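Local coordinates for predicted protease of the collagenase family (Methanopyrus kandleri, PDB 5D88), which binds zinc on a TIM barrel and probably acts as a peptidase of the U32 family, at residues A[46-51]-A[82-87]; A[53-58]-A[140-145]; A[161-166]-A[187-192]; A[197-202]-A[227-232]; A[204-209]-A[221-226]. All blocks are in the same frame, centred on the assembly; numbering follows the deposited sequence.

From the N terminus, contact 1 comes first: strand 43-47 lies beside strand 79-83, closing the loop that holds helix 63-75. Contact 2 crosses it, since 53-58 lies inside that loop and 140-145 well beyond it; the two meet where Asp85 OD2 hydrogen-bonds Thr55 OG1 and Ser140 OG. Contact 3 then closes another beta-alpha-beta unit of the same barrel, around helix 172-181. Contact 4 ties the start of helix 200-213 to the loop ahead of strand 233-234, and contact 5 nests inside the loop it closes. Contacts 2 and 5 share an acetate, while Thr87 of contact 1 hydrogen-bonds Asn205 of contact 5, where helix 200-213 meets the barrel loops.

Contact 1 (A[46-51]-A[82-87]); sequences VPVTEH and ALMDFT
Val48 supplies the apolar centre, its two methyls split between neighbours within 82-87. CG1, anti to the carbonyl carbon, lies against Ala82 CB at 3.9 Å, while CG2 reaches Met84 CB at 3.7 Å, the two side chains crossing obliquely. Met84 leaves the backbone with CG anti to N (chi1 -167°) and bends only at its last torsion. This lays SD against the CB of His51, 3.5 Å away, and oblique to the imidazole, a loose sulfur-aromatic approach. His51 is the last residue of a 3-10 turn, and its carbonyl O comes within 3.4 Å of Phe86 CD2. At the polar edge two backbone bonds join the strands in parallel register, Val46 beside Ala82 and Pro47 beside Leu83. Leu83 N donates almost straight to Val46 O at 2.8 Å, and Val48 N returns a bond to Leu83 O at 3.0 Å; both donors sit above the plane of the carbonyl they meet. The strands are the second and third of the TIM barrel, joined by helix 63-75 in a beta-alpha-beta crossover. That helix packs on Val46 and Val48 through Ile69, Val70 and Val66, helix 98-113 covers Ala82 and Met84, and strand 117-120 continues the sheet beyond Ala82.

Contact 2 (A[53-58]-A[140-145]); sequences VATLLP and SHTAAV. With ACT (acetate ion), chain C.
Thr55 lies against the imidazole of His141, OG1 3.3 Å from CE1, with the two side chains crossing at about a right angle. The segments are loops that follow strands 43-47 and 136-139 of the TIM barrel, so this contact is made between beta-alpha loops. OG1 of Thr55, anti to its own carbonyl carbon, also lies 3.6 Å from Thr142 CG2; its polar bond is to Asp85 OD2, which likewise hydrogen-bonds Ser140 OG and so holds both loops. Thr142 CG2 is wedged in between: it meets Ala54 CB at 4.1 Å and leans on one face of the His141 ring, offset toward the rim. Ser140 opens an ST turn, OG accepting a nearly linear bond from Thr142 N at 3.2 Å. His141 takes the crowded first torsion (chi1 76°), and its edge faces a bound acetate, probably from the crystallisation liquor. Acetate OXT is held by Leu56 N, while Ile193 N and Arg204 also bind this acetate. An alanine at His141 would remove the imidazole and would probably loosen both the acetate site and the packing against Thr142. His141 NE2 donates to acetate O at 2.8 Å, with an N-H...O angle of 155°.

Contact 3 (A[161-166]-A[187-192]); sequences VITVDP and RTAVGA
Strands 161-163 and 185-190 are the sixth and seventh of the TIM barrel, the two ends of a beta-alpha-beta crossover through helix 172-181. They run parallel, with Thr163 paired to Arg187, and their short axes diverge by 35°. Arg187 uses both its backbone polar atoms here: its N donates to Ile162 O at 2.9 Å, and its O accepts from Val164 N at 3.0 Å, the latter nearly along the C=O axis. The Arg187 side chain starts extended, CG anti to the backbone N, and crosses Thr163 obliquely, so that CD touches Thr163 OG1 at 3.4 Å; the bend at chi3 (-79°) then turns the guanidinium. Val161 CG1 rests on CB. A water donates to Thr163 OG1 and accepts from Arg187 NH1, coupling the two polar ends. Outside the two segments, the guanidinium is held by Gln81, a salt bridge to Glu244 and a cation-pi contact with Trp25, while Thr163 OG1 also bonds Val139 O. Beyond the paired residues Pro166 CG packs on Ala192 CB at 3.7 Å. A second water links the backbones, donating to Val164 O at 2.8 Å and accepting from Ala189 N at 2.8 Å.

Contact 4 (A[197-202]-A[227-232]); sequences DPVAFF and PMRERV
A single carboxylate oxygen, OD1 of Asp197, takes three hydrogen bonds: two from Arg229 and one from the backbone N of Val199. Arg229 grips it side-on, NH2 at 2.9 Å and NE at 3.0 Å from Asp197 OD1. Both bonds lie close to the guanidinium plane, but the carboxylate is turned 71° against that plane. NE comes in on the syn lone pair of OD1, NH2 from above the carboxylate. Asp197 CG stands anti to the backbone N (chi1 178°), which carries the group across to the opposing loop. There OD2 accepts a hydrogen bond from Val232 N at 2.8 Å through its anti lone pair. Arg231 CG lies over the centre of one guanidinium face of Arg229, and Glu203 is a second acidic partner of NH2. Pro198 CG meets Arg229 CG at 4.1 Å, and Met228 SD packs on Val199 CG1. An alanine at Asp197 would lose the salt bridge, the Val232 bond and the Asx turn, and would probably let 227-232 loosen from the start of the helix. The bond from Val199 N to Asp197 OD1 makes that Asx turn, which leads into helix 200-213 with Val199 at the N-cap position.

Contact 5 (A[204-209]-A[221-226]); sequences RNLFSH and RNNPYE. With ZN (zinc ion), chain B; ACT (acetate ion), chain C.
Arg204 O is gripped by two donors, Ser208 N at 2.9 Å and Ser208 OG at 2.8 Å. The first is the regular bond of helix 200-213; the hydroxyl comes back onto the same carbonyl, from above its plane. Against this helix, which packs on the barrel loops, residues 221-226 make a type I turn from Asn223 to Glu226 with an Asx turn inside it: Asn223 OD1 accepts a hydrogen bond from Tyr225 N at 2.9 Å. The contact is van der Waals, carried by Leu206 and Phe207. Leu206, CG anti to the backbone N (chi1 179°), points one methyl, CD2, into the turn, where it meets Asn223 OD1 at 3.8 Å, Pro224 CD and the ring edge of Tyr225 at CD2, 4.0 Å away. The amide of Asn223 stands at the edge of the Phe207 ring, ND2 3.7 Å from CE1, the two planes 68° apart, while ND2 also hydrogen-bonds Glu203. Tyr225 OH reaches Asp122 of the second subunit, so the turn is held against the dimer partner. At one end Arg204 NH2 donates to O of an acetate, probably from the crystallisation liquor. At the other, Glu213 bonds ND1 of His209 and would probably orient and polarise the ring. Cys88, with His209 and Cys88 of the second subunit, completes a zinc site shared across the dimer, where His209 NE2 binds the metal at 2.0 Å.

Contact 1 (A[46-51]-A[82-87])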
# COMPACT_ATOMS: atom_id res chain seq x y z
N VAL A 46 -4.48 1.41 21.81
CA VAL A 46 -4.85 2.81 21.79
C VAL A 46 -4.12 3.49 20.63
O VAL A 46 -2.89 3.41 20.53
CB VAL A 46 -4.56 3.51 23.13
CG1 VAL A 46 -3.11 3.41 23.51
CG2 VAL A 46 -4.99 4.95 23.10
N PRO A 47 -4.84 4.16 19.72
CA PRO A 47 -4.18 4.86 18.61
C PRO A 47 -3.35 6.02 19.13
O PRO A 47 -3.86 6.86 19.88
CB PRO A 47 -5.35 5.37 17.76
CG PRO A 47 -6.51 4.65 18.22
CD PRO A 47 -6.30 4.30 19.65
N VAL A 48 -2.10 6.09 18.68
CA VAL A 48 -1.27 7.26 18.99
C VAL A 48 -1.30 8.13 17.74
O VAL A 48 -0.37 8.15 16.93
CB VAL A 48 0.14 6.88 19.47
CG1 VAL A 48 0.04 6.32 20.90
CG2 VAL A 48 0.82 5.89 18.55
N THR A 49 -2.40 8.85 17.61
CA THR A 49 -2.82 9.48 16.37
C THR A 49 -1.72 10.28 15.70
O THR A 49 -1.48 10.14 14.50
CB THR A 49 -4.02 10.35 16.68
OG1 THR A 49 -4.97 9.53 17.39
CG2 THR A 49 -4.62 10.90 15.41
N GLU A 50 -1.10 11.19 16.45
CA GLU A 50 -0.20 12.15 15.83
C GLU A 50 1.09 11.50 15.32
O GLU A 50 1.85 12.16 14.63
CB GLU A 50 0.12 13.28 16.83
CG GLU A 50 1.04 12.89 17.98
CD GLU A 50 1.65 14.10 18.69
OE1 GLU A 50 2.52 14.79 18.11
OE2 GLU A 50 1.27 14.36 19.84
N HIS A 51 1.31 10.21 15.58
CA HIS A 51 2.45 9.50 15.04
C HIS A 51 2.11 8.62 13.84
O HIS A 51 3.01 7.98 13.29
CB HIS A 51 3.09 8.70 16.15
CG HIS A 51 3.65 9.59 17.21
ND1 HIS A 51 3.26 9.54 18.53
CD2 HIS A 51 4.53 10.61 17.11
CE1 HIS A 51 3.91 10.47 19.21
NE2 HIS A 51 4.69 11.13 18.37
N ALA A 82 0.29 0.60 21.96
CA ALA A 82 0.10 1.75 21.10
C ALA A 82 -0.12 1.27 19.67
O ALA A 82 0.65 0.45 19.16
CB ALA A 82 1.34 2.66 21.15
N LEU A 83 -1.15 1.81 19.03
CA LEU A 83 -1.41 1.57 17.61
C LEU A 83 -0.78 2.71 16.82
O LEU A 83 -1.24 3.85 16.89
CB LEU A 83 -2.91 1.45 17.34
CG LEU A 83 -3.35 1.18 15.90
CD1 LEU A 83 -2.87 -0.21 15.43
CD2 LEU A 83 -4.85 1.26 15.82
N MET A 84 0.26 2.37 16.07
CA MET A 84 1.04 3.32 15.26
C MET A 84 1.32 2.64 13.93
O MET A 84 2.46 2.42 13.53
CB MET A 84 2.34 3.73 15.97
CG MET A 84 3.00 4.92 15.32
SD MET A 84 4.45 5.45 16.24
CE MET A 84 5.44 4.02 15.99
N ASP A 85 0.25 2.26 13.23
CA ASP A 85 0.36 1.33 12.11
C ASP A 85 0.24 2.01 10.76
O ASP A 85 -0.22 1.39 9.80
CB ASP A 85 -0.64 0.19 12.23
CG ASP A 85 -2.09 0.63 12.10
OD1 ASP A 85 -2.40 1.81 12.17
OD2 ASP A 85 -2.93 -0.27 11.94
N PHE A 86 0.72 3.24 10.65
CA PHE A 86 0.81 3.89 9.36
C PHE A 86 1.47 3.00 8.31
O PHE A 86 2.42 2.26 8.60
CB PHE A 86 1.58 5.22 9.46
CG PHE A 86 3.00 5.09 9.93
CD1 PHE A 86 4.01 4.79 9.04
CD2 PHE A 86 3.32 5.33 11.26
CE1 PHE A 86 5.30 4.71 9.45
CE2 PHE A 86 4.62 5.26 11.70
CZ PHE A 86 5.62 4.94 10.79
N THR A 87 0.96 3.08 7.08
CA THR A 87 1.53 2.34 5.97
C THR A 87 2.42 3.19 5.09
O THR A 87 3.03 2.67 4.15
CB THR A 87 0.41 1.70 5.14
OG1 THR A 87 -0.58 2.68 4.77
CG2 THR A 87 -0.24 0.57 5.95

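Contact 2 (A[53-58]-A[140-145])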
# COMPACT_ATOMS: atom_id res chain seq x y z
N VAL A 53 -1.54 6.60 12.03
CA VAL A 53 -2.41 5.44 12.16
C VAL A 53 -3.07 5.18 10.81
O VAL A 53 -3.65 6.10 10.22
CB VAL A 53 -3.48 5.67 13.25
CG1 VAL A 53 -4.39 4.44 13.35
CG2 VAL A 53 -2.80 5.94 14.60
N ALA A 54 -2.95 3.95 10.31
CA ALA A 54 -3.60 3.53 9.06
C ALA A 54 -4.96 2.89 9.28
O ALA A 54 -5.81 2.92 8.39
CB ALA A 54 -2.71 2.55 8.31
N THR A 55 -5.17 2.27 10.43
CA THR A 55 -6.47 1.67 10.73
C THR A 55 -7.54 2.75 10.65
O THR A 55 -7.34 3.87 11.14
CB THR A 55 -6.43 1.01 12.11
OG1 THR A 55 -5.61 -0.17 12.06
CG2 THR A 55 -7.79 0.57 12.56
N LEU A 56 -8.66 2.42 10.01
CA LEU A 56 -9.73 3.37 9.70
C LEU A 56 -10.75 3.36 10.84
O LEU A 56 -11.51 2.39 11.00
CB LEU A 56 -10.39 3.02 8.37
CG LEU A 56 -9.48 2.95 7.14
CD1 LEU A 56 -10.24 2.57 5.89
CD2 LEU A 56 -8.73 4.27 6.93
N LEU A 57 -10.82 4.46 11.57
CA LEU A 57 -11.61 4.55 12.78
C LEU A 57 -12.62 5.68 12.73
O LEU A 57 -12.48 6.62 11.95
CB LEU A 57 -10.70 4.78 14.00
CG LEU A 57 -9.68 3.68 14.19
CD1 LEU A 57 -8.78 4.04 15.36
CD2 LEU A 57 -10.36 2.32 14.39
N PRO A 58 -13.66 5.61 13.58
CA PRO A 58 -14.64 6.71 13.68
C PRO A 58 -14.09 7.97 14.33
O PRO A 58 -14.63 9.06 14.12
CB PRO A 58 -15.75 6.13 14.57
CG PRO A 58 -15.44 4.73 14.79
CD PRO A 58 -14.02 4.46 14.41
N SER A 140 0.60 -5.06 12.50
CA SER A 140 -0.80 -4.75 12.29
C SER A 140 -1.38 -5.50 11.10
O SER A 140 -0.69 -5.81 10.14
CB SER A 140 -0.96 -3.25 12.04
OG SER A 140 -2.34 -2.88 11.98
N HIS A 141 -2.69 -5.73 11.16
CA HIS A 141 -3.40 -6.22 9.99
C HIS A 141 -3.28 -5.27 8.80
O HIS A 141 -3.47 -5.70 7.67
CB HIS A 141 -4.87 -6.46 10.34
CG HIS A 141 -5.68 -5.21 10.43
ND1 HIS A 141 -5.64 -4.39 11.54
CD2 HIS A 141 -6.52 -4.63 9.55
CE1 HIS A 141 -6.40 -3.34 11.32
NE2 HIS A 141 -6.96 -3.47 10.13
N THR A 142 -2.94 -3.98 9.02
CA THR A 142 -2.80 -3.09 7.86
C THR A 142 -1.56 -3.38 7.03
O THR A 142 -1.44 -2.84 5.92
CB THR A 142 -2.76 -1.64 8.30
OG1 THR A 142 -1.63 -1.45 9.16
CG2 THR A 142 -4.07 -1.26 9.03
N ALA A 143 -0.65 -4.23 7.51
CA ALA A 143 0.46 -4.68 6.69
C ALA A 143 0.05 -5.79 5.71
O ALA A 143 0.87 -6.18 4.86
CB ALA A 143 1.59 -5.18 7.58
N ALA A 144 -1.16 -6.32 5.83
CA ALA A 144 -1.73 -7.27 4.87
C ALA A 144 -0.91 -8.57 4.76
O ALA A 144 -0.71 -9.10 3.67
CB ALA A 144 -1.89 -6.63 3.50
N VAL A 145 -0.48 -9.11 5.90
CA VAL A 145 0.25 -10.37 5.91
C VAL A 145 -0.74 -11.50 5.65
O VAL A 145 -1.57 -11.83 6.50
CB VAL A 145 1.00 -10.59 7.23
CG1 VAL A 145 1.66 -11.96 7.23
CG2 VAL A 145 2.06 -9.51 7.43
C ACT C . -9.46 -1.10 9.24
O ACT C . -9.20 -2.30 8.97
OXT ACT C . -8.66 -0.25 8.79
CH3 ACT C . -10.69 -0.72 10.02

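Contact 3 (A[161-166]-A[187-192])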
# COMPACT_ATOMS: atom_id res chain seq x y z
N VAL A 161 4.53 -10.79 17.29
CA VAL A 161 3.13 -11.14 17.03
C VAL A 161 2.82 -10.65 15.63
O VAL A 161 3.20 -9.53 15.27
CB VAL A 161 2.18 -10.46 18.03
CG1 VAL A 161 0.73 -10.81 17.75
CG2 VAL A 161 2.56 -10.78 19.44
N ILE A 162 2.12 -11.46 14.84
CA ILE A 162 1.68 -11.05 13.51
C ILE A 162 0.16 -11.14 13.46
O ILE A 162 -0.41 -12.19 13.76
CB ILE A 162 2.32 -11.90 12.41
CG1 ILE A 162 3.83 -11.62 12.37
CG2 ILE A 162 1.70 -11.55 11.06
CD1 ILE A 162 4.61 -12.46 11.38
N THR A 163 -0.47 -10.03 13.11
CA THR A 163 -1.90 -10.00 12.85
C THR A 163 -2.10 -10.35 11.38
O THR A 163 -1.54 -9.69 10.50
CB THR A 163 -2.49 -8.61 13.14
OG1 THR A 163 -2.03 -8.13 14.40
CG2 THR A 163 -3.98 -8.68 13.19
N VAL A 164 -2.84 -11.43 11.11
CA VAL A 164 -3.05 -11.81 9.72
C VAL A 164 -4.02 -10.83 9.06
O VAL A 164 -4.84 -10.16 9.71
CB VAL A 164 -3.58 -13.25 9.60
CG1 VAL A 164 -2.61 -14.24 10.22
CG2 VAL A 164 -4.99 -13.36 10.22
N ASP A 165 -3.94 -10.76 7.74
CA ASP A 165 -4.97 -10.05 7.02
C ASP A 165 -6.33 -10.66 7.36
O ASP A 165 -6.46 -11.90 7.41
CB ASP A 165 -4.74 -10.09 5.51
CG ASP A 165 -5.82 -9.32 4.76
OD1 ASP A 165 -5.71 -8.09 4.64
OD2 ASP A 165 -6.81 -9.94 4.33
N PRO A 166 -7.35 -9.85 7.59
CA PRO A 166 -8.64 -10.39 8.05
C PRO A 166 -9.28 -11.40 7.10
O PRO A 166 -10.16 -12.18 7.52
CB PRO A 166 -9.51 -9.13 8.19
CG PRO A 166 -8.58 -8.08 8.47
CD PRO A 166 -7.31 -8.38 7.72
N ARG A 187 -2.29 -13.21 15.69
CA ARG A 187 -3.43 -12.43 16.12
C ARG A 187 -4.42 -12.30 14.98
O ARG A 187 -4.02 -12.23 13.80
CB ARG A 187 -2.97 -11.05 16.57
CG ARG A 187 -4.06 -10.08 17.01
CD ARG A 187 -3.48 -8.71 17.39
NE ARG A 187 -2.89 -8.69 18.72
CZ ARG A 187 -2.56 -7.59 19.38
NH1 ARG A 187 -2.76 -6.39 18.86
NH2 ARG A 187 -2.03 -7.70 20.59
N THR A 188 -5.70 -12.25 15.33
CA THR A 188 -6.77 -11.96 14.39
C THR A 188 -7.48 -10.68 14.82
O THR A 188 -7.73 -10.46 16.01
CB THR A 188 -7.78 -13.12 14.33
OG1 THR A 188 -8.87 -12.75 13.48
CG2 THR A 188 -8.33 -13.46 15.71
N ALA A 189 -7.77 -9.83 13.84
CA ALA A 189 -8.50 -8.59 14.06
C ALA A 189 -9.94 -8.78 13.62
O ALA A 189 -10.18 -9.18 12.48
CB ALA A 189 -7.87 -7.44 13.26
N VAL A 190 -10.87 -8.47 14.52
CA VAL A 190 -12.31 -8.63 14.26
C VAL A 190 -12.94 -7.26 14.06
O VAL A 190 -12.84 -6.39 14.93
CB VAL A 190 -13.00 -9.36 15.42
CG1 VAL A 190 -14.48 -9.55 15.13
CG2 VAL A 190 -12.28 -10.69 15.69
N GLY A 191 -13.65 -7.10 12.95
CA GLY A 191 -14.20 -5.82 12.59
C GLY A 191 -13.26 -5.00 11.75
O GLY A 191 -13.40 -3.78 11.68
N ALA A 192 -12.29 -5.66 11.13
CA ALA A 192 -11.25 -5.01 10.35
C ALA A 192 -11.49 -5.24 8.87
O ALA A 192 -12.14 -6.21 8.47
CB ALA A 192 -9.88 -5.53 10.75
O HOH W 1 -3.17 -6.03 15.85
O HOH W 2 -7.16 -10.51 11.23

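Contact 4 (A[197-202]-A[227-232])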
# COMPACT_ATOMS: atom_id res chain seq x y z
N ASP A 197 -10.18 -5.71 -0.12
CA ASP A 197 -11.00 -4.56 -0.45
C ASP A 197 -10.32 -3.77 -1.57
O ASP A 197 -9.13 -3.47 -1.49
CB ASP A 197 -11.18 -3.69 0.81
CG ASP A 197 -11.97 -2.42 0.59
OD1 ASP A 197 -11.44 -1.47 -0.00
OD2 ASP A 197 -13.13 -2.36 1.06
N PRO A 198 -11.05 -3.36 -2.59
CA PRO A 198 -10.37 -2.79 -3.77
C PRO A 198 -9.56 -1.51 -3.51
O PRO A 198 -8.57 -1.28 -4.21
CB PRO A 198 -11.54 -2.52 -4.73
CG PRO A 198 -12.77 -2.38 -3.82
CD PRO A 198 -12.52 -3.44 -2.77
N VAL A 199 -9.93 -0.67 -2.55
CA VAL A 199 -9.26 0.62 -2.39
C VAL A 199 -8.68 0.82 -1.00
O VAL A 199 -8.10 1.88 -0.73
CB VAL A 199 -10.20 1.79 -2.78
CG1 VAL A 199 -10.86 1.53 -4.12
CG2 VAL A 199 -11.21 2.02 -1.76
N ALA A 200 -8.75 -0.19 -0.12
CA ALA A 200 -8.31 0.00 1.26
C ALA A 200 -6.85 0.45 1.34
O ALA A 200 -6.51 1.29 2.17
CB ALA A 200 -8.52 -1.28 2.07
N PHE A 201 -5.97 -0.15 0.53
CA PHE A 201 -4.56 0.22 0.44
C PHE A 201 -4.38 1.74 0.35
O PHE A 201 -3.63 2.36 1.12
CB PHE A 201 -4.06 -0.56 -0.79
CG PHE A 201 -2.75 -0.20 -1.39
CD1 PHE A 201 -1.72 0.36 -0.71
CD2 PHE A 201 -2.53 -0.63 -2.71
CE1 PHE A 201 -0.48 0.60 -1.37
CE2 PHE A 201 -1.37 -0.40 -3.36
CZ PHE A 201 -0.32 0.21 -2.69
N PHE A 202 -5.13 2.36 -0.56
CA PHE A 202 -4.98 3.78 -0.83
C PHE A 202 -5.60 4.61 0.29
O PHE A 202 -5.06 5.65 0.67
CB PHE A 202 -5.62 4.09 -2.18
CG PHE A 202 -5.03 3.28 -3.30
CD1 PHE A 202 -3.85 3.68 -3.90
CD2 PHE A 202 -5.63 2.10 -3.72
CE1 PHE A 202 -3.28 2.93 -4.91
CE2 PHE A 202 -5.06 1.33 -4.73
CZ PHE A 202 -3.88 1.74 -5.33
N PRO A 227 -16.99 7.47 -1.00
CA PRO A 227 -18.13 7.10 -1.85
C PRO A 227 -17.88 5.94 -2.81
O PRO A 227 -18.81 5.53 -3.52
CB PRO A 227 -18.40 8.38 -2.64
CG PRO A 227 -17.17 9.18 -2.56
CD PRO A 227 -16.41 8.77 -1.36
N MET A 228 -16.67 5.39 -2.85
CA MET A 228 -16.32 4.45 -3.92
C MET A 228 -16.90 3.05 -3.74
O MET A 228 -17.18 2.39 -4.75
CB MET A 228 -14.80 4.34 -4.03
CG MET A 228 -14.17 5.52 -4.69
SD MET A 228 -12.41 5.19 -5.00
CE MET A 228 -11.92 6.77 -5.66
N ARG A 229 -17.06 2.56 -2.51
CA ARG A 229 -17.52 1.18 -2.36
C ARG A 229 -18.01 0.93 -0.95
O ARG A 229 -17.85 1.76 -0.05
CB ARG A 229 -16.40 0.17 -2.71
CG ARG A 229 -15.43 -0.16 -1.57
CD ARG A 229 -14.67 1.03 -1.11
NE ARG A 229 -13.55 0.67 -0.22
CZ ARG A 229 -12.93 1.52 0.59
NH1 ARG A 229 -13.33 2.79 0.68
NH2 ARG A 229 -11.92 1.11 1.32
N GLU A 230 -18.60 -0.25 -0.77
CA GLU A 230 -18.90 -0.82 0.54
C GLU A 230 -17.66 -1.54 1.03
O GLU A 230 -17.20 -2.50 0.41
CB GLU A 230 -20.09 -1.79 0.46
CG GLU A 230 -20.56 -2.38 1.79
CD GLU A 230 -21.21 -1.34 2.73
OE1 GLU A 230 -21.62 -0.26 2.25
OE2 GLU A 230 -21.30 -1.61 3.95
N ARG A 231 -17.08 -1.04 2.12
CA ARG A 231 -15.83 -1.60 2.60
C ARG A 231 -15.97 -3.08 2.95
O ARG A 231 -16.98 -3.52 3.50
CB ARG A 231 -15.33 -0.80 3.81
CG ARG A 231 -14.89 0.61 3.43
CD ARG A 231 -14.07 1.29 4.53
NE ARG A 231 -13.82 2.69 4.19
CZ ARG A 231 -14.73 3.63 4.33
NH1 ARG A 231 -15.91 3.32 4.84
NH2 ARG A 231 -14.47 4.87 3.97
N VAL A 232 -14.93 -3.86 2.65
CA VAL A 232 -14.97 -5.31 2.89
C VAL A 232 -14.48 -5.54 4.31
O VAL A 232 -13.29 -5.81 4.56
CB VAL A 232 -14.17 -6.09 1.85
CG1 VAL A 232 -14.36 -7.60 2.04
CG2 VAL A 232 -14.61 -5.67 0.42

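Contact 5 (A[204-209]-A[221-226])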
# COMPACT_ATOMS: atom_id res chain seq x y z
N ARG A 204 -6.01 3.73 3.47
CA ARG A 204 -5.17 3.65 4.66
C ARG A 204 -3.90 4.48 4.51
O ARG A 204 -3.44 5.06 5.49
CB ARG A 204 -4.83 2.21 4.96
CG ARG A 204 -6.01 1.39 5.39
CD ARG A 204 -5.48 0.09 5.79
NE ARG A 204 -6.48 -0.78 6.36
CZ ARG A 204 -6.54 -2.08 6.09
NH1 ARG A 204 -5.68 -2.65 5.23
NH2 ARG A 204 -7.46 -2.81 6.68
N ASN A 205 -3.35 4.57 3.30
CA ASN A 205 -2.24 5.50 3.07
C ASN A 205 -2.69 6.93 3.38
O ASN A 205 -1.95 7.70 4.01
CB ASN A 205 -1.76 5.41 1.61
CG ASN A 205 -0.86 4.21 1.33
OD1 ASN A 205 -0.34 3.54 2.23
ND2 ASN A 205 -0.63 3.97 0.04
N LEU A 206 -3.89 7.30 2.93
CA LEU A 206 -4.41 8.64 3.17
C LEU A 206 -4.54 8.91 4.67
O LEU A 206 -4.09 9.94 5.16
CB LEU A 206 -5.76 8.81 2.49
CG LEU A 206 -6.44 10.18 2.67
CD1 LEU A 206 -5.65 11.29 2.01
CD2 LEU A 206 -7.90 10.11 2.16
N PHE A 207 -5.18 8.00 5.41
CA PHE A 207 -5.34 8.26 6.84
C PHE A 207 -3.99 8.24 7.57
O PHE A 207 -3.83 8.93 8.58
CB PHE A 207 -6.30 7.26 7.46
CG PHE A 207 -7.73 7.66 7.36
CD1 PHE A 207 -8.39 7.59 6.15
CD2 PHE A 207 -8.41 8.13 8.47
CE1 PHE A 207 -9.72 7.96 6.04
CE2 PHE A 207 -9.76 8.50 8.39
CZ PHE A 207 -10.42 8.42 7.16
N SER A 208 -3.03 7.45 7.10
CA SER A 208 -1.70 7.43 7.70
C SER A 208 -1.11 8.82 7.75
O SER A 208 -0.43 9.19 8.71
CB SER A 208 -0.75 6.52 6.90
OG SER A 208 -1.11 5.14 6.96
N HIS A 209 -1.32 9.59 6.68
CA HIS A 209 -0.82 10.95 6.59
C HIS A 209 -1.71 11.92 7.35
O HIS A 209 -1.22 12.81 8.05
CB HIS A 209 -0.75 11.37 5.12
CG HIS A 209 0.44 10.85 4.40
ND1 HIS A 209 1.66 11.49 4.41
CD2 HIS A 209 0.59 9.76 3.60
CE1 HIS A 209 2.51 10.81 3.67
NE2 HIS A 209 1.89 9.76 3.16
N ARG A 221 -16.86 15.21 3.15
CA ARG A 221 -16.31 16.40 2.50
C ARG A 221 -15.03 16.16 1.72
O ARG A 221 -14.90 16.70 0.62
CB ARG A 221 -16.05 17.50 3.54
CG ARG A 221 -17.31 18.07 4.14
CD ARG A 221 -17.03 19.26 5.03
NE ARG A 221 -18.27 20.01 5.25
CZ ARG A 221 -19.19 19.66 6.14
NH1 ARG A 221 -19.01 18.58 6.90
NH2 ARG A 221 -20.29 20.38 6.26
N ASN A 222 -14.05 15.41 2.24
CA ASN A 222 -12.76 15.38 1.56
C ASN A 222 -12.06 14.02 1.56
O ASN A 222 -10.83 13.97 1.36
CB ASN A 222 -11.81 16.43 2.17
CG ASN A 222 -11.42 16.11 3.59
OD1 ASN A 222 -12.04 15.27 4.24
ND2 ASN A 222 -10.39 16.77 4.08
N ASN A 223 -12.78 12.93 1.76
CA ASN A 223 -12.21 11.60 1.57
C ASN A 223 -12.69 11.06 0.23
O ASN A 223 -13.86 10.69 0.11
CB ASN A 223 -12.62 10.65 2.69
CG ASN A 223 -12.07 9.22 2.47
OD1 ASN A 223 -11.41 8.94 1.48
ND2 ASN A 223 -12.31 8.34 3.43
N PRO A 224 -11.85 11.00 -0.80
CA PRO A 224 -12.33 10.59 -2.12
C PRO A 224 -12.67 9.12 -2.22
O PRO A 224 -13.36 8.71 -3.17
CB PRO A 224 -11.18 10.96 -3.05
CG PRO A 224 -9.96 10.91 -2.17
CD PRO A 224 -10.41 11.32 -0.81
N TYR A 225 -12.19 8.31 -1.28
CA TYR A 225 -12.41 6.88 -1.28
C TYR A 225 -13.72 6.51 -0.60
O TYR A 225 -14.25 5.42 -0.85
CB TYR A 225 -11.21 6.18 -0.59
CG TYR A 225 -9.89 6.59 -1.21
CD1 TYR A 225 -9.60 6.30 -2.53
CD2 TYR A 225 -8.95 7.30 -0.49
CE1 TYR A 225 -8.41 6.73 -3.12
CE2 TYR A 225 -7.76 7.72 -1.08
CZ TYR A 225 -7.51 7.43 -2.39
OH TYR A 225 -6.33 7.85 -2.98
N GLU A 226 -14.28 7.41 0.21
CA GLU A 226 -15.49 7.09 0.97
C GLU A 226 -16.67 6.72 0.06
O GLU A 226 -17.32 5.69 0.32
CB GLU A 226 -15.79 8.27 1.90
CG GLU A 226 -17.16 8.33 2.60
CD GLU A 226 -17.38 7.29 3.70
OE1 GLU A 226 -16.45 6.90 4.44
OE2 GLU A 226 -18.57 6.90 3.83
ZN ZN B . 2.45 8.55 1.62
C ACT C . -9.46 -1.10 9.24
O ACT C . -9.20 -2.30 8.97
OXT ACT C . -8.66 -0.25 8.79
CH3 ACT C . -10.69 -0.72 10.02